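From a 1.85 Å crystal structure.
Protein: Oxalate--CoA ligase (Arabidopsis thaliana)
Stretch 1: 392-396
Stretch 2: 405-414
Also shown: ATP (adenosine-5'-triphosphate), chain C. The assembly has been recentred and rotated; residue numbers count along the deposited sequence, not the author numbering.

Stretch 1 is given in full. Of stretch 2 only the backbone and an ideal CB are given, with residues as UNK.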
# COMPACT_ATOMS: atom_id res chain seq x y z
N THR A 392 4.36 -1.31 16.60
CA THR A 392 3.66 -0.71 15.43
C THR A 392 2.96 0.63 15.71
O THR A 392 2.64 1.36 14.77
CB THR A 392 2.56 -1.63 14.83
OG1 THR A 392 1.55 -1.84 15.84
CG2 THR A 392 3.14 -2.95 14.43
N GLY A 393 2.66 0.90 16.97
CA GLY A 393 1.84 2.06 17.29
C GLY A 393 0.33 1.83 17.19
O GLY A 393 -0.46 2.76 17.37
N ASP A 394 -0.06 0.60 16.85
CA ASP A 394 -1.49 0.22 16.73
C ASP A 394 -1.89 -0.59 17.92
O ASP A 394 -1.12 -1.43 18.41
CB ASP A 394 -1.74 -0.62 15.45
CG ASP A 394 -1.37 0.12 14.16
OD1 ASP A 394 -1.85 1.29 14.00
OD2 ASP A 394 -0.61 -0.43 13.29
N ILE A 395 -3.12 -0.35 18.38
CA ILE A 395 -3.74 -1.12 19.42
C ILE A 395 -4.67 -2.16 18.79
O ILE A 395 -5.47 -1.85 17.87
CB ILE A 395 -4.53 -0.22 20.38
CG1 ILE A 395 -3.60 0.83 21.03
CG2 ILE A 395 -5.28 -1.05 21.41
CD1 ILE A 395 -2.49 0.15 21.88
N GLY A 396 -4.57 -3.37 19.30
CA GLY A 396 -5.41 -4.47 18.85
C GLY A 396 -5.51 -5.60 19.87
O GLY A 396 -4.99 -5.53 21.00
N UNK A 405 -7.82 -8.23 15.72
CA UNK A 405 -8.82 -7.19 15.60
C UNK A 405 -8.20 -5.88 15.99
O UNK A 405 -7.77 -5.74 17.13
CB UNK A 405 -10.05 -7.49 16.46
N UNK A 406 -8.16 -4.91 15.08
CA UNK A 406 -7.56 -3.60 15.39
C UNK A 406 -8.54 -2.63 16.03
O UNK A 406 -9.71 -2.55 15.66
CB UNK A 406 -6.99 -2.97 14.12
N UNK A 407 -8.06 -1.90 17.02
CA UNK A 407 -8.89 -0.92 17.73
C UNK A 407 -8.54 0.45 17.19
O UNK A 407 -9.41 1.32 17.03
CB UNK A 407 -8.68 -0.99 19.24
N UNK A 408 -7.25 0.66 16.91
CA UNK A 408 -6.89 1.90 16.24
C UNK A 408 -5.46 2.31 16.58
O UNK A 408 -4.81 1.66 17.39
CB UNK A 408 -7.87 3.01 16.62
N UNK A 409 -4.97 3.35 15.94
CA UNK A 409 -3.68 3.91 16.31
C UNK A 409 -3.74 4.49 17.69
O UNK A 409 -4.72 5.16 18.05
CB UNK A 409 -3.24 4.98 15.31
N UNK A 410 -2.71 4.21 18.48
CA UNK A 410 -2.59 4.79 19.82
C UNK A 410 -2.93 6.28 19.81
O UNK A 410 -3.69 6.77 20.66
CB UNK A 410 -1.18 4.58 20.37
N UNK A 411 -2.37 7.01 18.86
CA UNK A 411 -2.56 8.47 18.85
C UNK A 411 -3.97 8.92 18.41
O UNK A 411 -4.32 10.09 18.57
CB UNK A 411 -1.52 9.10 17.92
N UNK A 412 -4.77 8.00 17.86
CA UNK A 412 -6.09 8.35 17.35
C UNK A 412 -7.23 7.93 18.25
O UNK A 412 -8.36 8.40 18.03
CB UNK A 412 -6.29 7.72 15.97
N UNK A 413 -6.97 7.08 19.26
CA UNK A 413 -8.03 6.66 20.17
C UNK A 413 -8.54 7.87 20.93
O UNK A 413 -7.75 8.77 21.30
CB UNK A 413 -7.53 5.58 21.14
N UNK A 414 -9.83 7.90 21.20
CA UNK A 414 -10.42 9.09 21.81
C UNK A 414 -10.64 8.91 23.29
O UNK A 414 -11.40 8.05 23.72
CB UNK A 414 -11.75 9.44 21.13
PG ATP C . 2.71 7.48 9.52
O1G ATP C . 1.88 7.89 10.74
O2G ATP C . 3.52 8.60 8.97
O3G ATP C . 3.56 6.25 9.82
PB ATP C . 0.87 5.67 8.24
O1B ATP C . -0.48 5.87 7.59
O2B ATP C . 0.99 5.00 9.56
O3B ATP C . 1.70 7.08 8.31
PA ATP C . 1.49 3.47 6.37
O1A ATP C . 2.70 2.59 6.62
O2A ATP C . 1.12 3.83 4.98
O3A ATP C . 1.76 4.86 7.13
O5' ATP C . 0.24 2.85 7.17
C5' ATP C . 0.33 1.72 8.07
C4' ATP C . -0.81 1.90 9.09
O4' ATP C . -2.07 1.72 8.42
C3' ATP C . -0.83 0.81 10.12
O3' ATP C . 0.10 1.10 11.15
C2' ATP C . -2.26 0.84 10.61
O2' ATP C . -2.44 1.99 11.47
C1' ATP C . -3.00 1.17 9.34
N9 ATP C . -3.59 -0.03 8.70
C8 ATP C . -3.07 -0.81 7.74
N7 ATP C . -3.97 -1.80 7.43
C5 ATP C . -5.08 -1.59 8.21
C6 ATP C . -6.39 -2.26 8.37
N6 ATP C . -6.73 -3.32 7.57
N1 ATP C . -7.24 -1.72 9.28
C2 ATP C . -6.91 -0.64 10.03
N3 ATP C . -5.72 0.01 9.95
C4 ATP C . -4.81 -0.44 9.04

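The two strands run antiparallel, and backbone hydrogen bonds fix the register. Ile395 N donates to the carbonyl O of position 408 at 2.8 Å, while Ile395 O accepts from both N of position 407 (2.7 Å) and N of position 408 (3.2 Å). That doubled acceptance marks a beta bulge, where the register slips by one.

Position 405 has a CB directed sideways, with nothing of stretch 1 near it, so many residues would fit. It is His405, whose ring leads away; its backbone O lies 3.2 Å from Gly396 CA, an approach helped by the bare glycine.

At position 406 the CB lies on the same face as the CB that Gly396 lacks, and the adenine of ATP lies beyond. A medium apolar side chain suits: leucine, isoleucine or methionine. Leu406 brings CD1 to 3.6 Å from ATP C2 and CD2 to 4.3 Å from Asp394 CB.

Position 407 points its CB toward stretch 1, beside the aliphatic Ile395. A compact apolar residue, valine, isoleucine or alanine, would pack here. Val407 does so, its CB 4.0 Å from Ile395 CG2.

Position 408 is settled by its backbone: at phi 152°, psi 174° a CB would be jammed against the preceding carbonyl O. Glycine is called for, and Gly408 is found.

Position 409 sends its CB away overall, yet the ideal CB is 4.1 Å from Asp394 OD1, on the side where ATP lies. Asp394 and the phosphates favour a long cationic chain, arginine or lysine. Arg409 runs past the carboxylate, CG 3.4 Å from Asp394 OD1, and grips the beta-phosphate: NH1 donates to ATP O2B (2.8 Å) and NH2 to O1B (3.1 Å). Asp394 meanwhile accepts from the ribose, OD1 from O2' and OD2 from O3', both at 2.7 Å.

Position 410 gives its N to Gly393 O (2.9 Å), with its CB sideways, 4.5 Å from Ile395 CG1. Branched or linear aliphatics fit. Ile410 sets CG1 3.6 Å from Ile395 CG1.

Positions 411 and 412 do not touch stretch 1, leaving the choice broad. Lys411 uses its N to reach a water that donates to Gly393 O; Glu412 makes a long salt bridge, OE1 to Arg409 NE at 3.9 Å.

Position 413 turns back toward stretch 1 from a distance, so a larger apolar residue, leucine or methionine, could span the gap. Leu413 places CD1 4.0 Å from Ile395 CG1. Position 414 is out of reach; it is Ile414.

Stretch 2, residues 405-414: HLVGRIKELI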
# COMPACT_ATOMS: atom_id res chain seq x y z
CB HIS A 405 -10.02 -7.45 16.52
CG HIS A 405 -10.71 -8.76 16.25
ND1 HIS A 405 -11.93 -8.83 15.61
CD2 HIS A 405 -10.34 -10.03 16.52
CE1 HIS A 405 -12.28 -10.10 15.48
NE2 HIS A 405 -11.34 -10.85 16.05
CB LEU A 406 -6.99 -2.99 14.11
CG LEU A 406 -5.81 -3.76 13.56
CD1 LEU A 406 -5.57 -3.24 12.13
CD2 LEU A 406 -4.55 -3.66 14.40
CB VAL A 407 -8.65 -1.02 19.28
CG1 VAL A 407 -9.44 0.02 20.03
CG2 VAL A 407 -9.01 -2.39 19.76
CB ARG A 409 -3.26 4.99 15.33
CG ARG A 409 -3.18 4.47 13.92
CD ARG A 409 -3.34 5.63 12.96
NE ARG A 409 -3.53 5.27 11.56
CZ ARG A 409 -2.53 5.22 10.69
NH1 ARG A 409 -1.28 5.47 11.12
NH2 ARG A 409 -2.78 4.92 9.41
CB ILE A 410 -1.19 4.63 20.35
CG1 ILE A 410 -0.90 3.16 20.62
CG2 ILE A 410 -0.96 5.51 21.60
CD1 ILE A 410 0.56 2.88 20.98
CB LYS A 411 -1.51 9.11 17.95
CG LYS A 411 -0.05 8.92 18.39
CD LYS A 411 0.61 10.29 18.65
CE LYS A 411 2.13 10.19 18.54
NZ LYS A 411 2.53 8.98 17.75
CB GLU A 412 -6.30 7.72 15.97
CG GLU A 412 -5.62 8.54 14.90
CD GLU A 412 -5.82 8.01 13.49
OE1 GLU A 412 -6.54 6.99 13.29
OE2 GLU A 412 -5.23 8.63 12.58
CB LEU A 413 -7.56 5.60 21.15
CG LEU A 413 -7.01 4.30 20.53
CD1 LEU A 413 -6.65 3.30 21.63
CD2 LEU A 413 -8.03 3.70 19.60
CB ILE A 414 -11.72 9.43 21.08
CG1 ILE A 414 -11.42 9.67 19.61
CG2 ILE A 414 -12.39 10.64 21.70
CD1 ILE A 414 -12.64 9.79 18.74
O HOH W 1 -0.32 5.71 17.08
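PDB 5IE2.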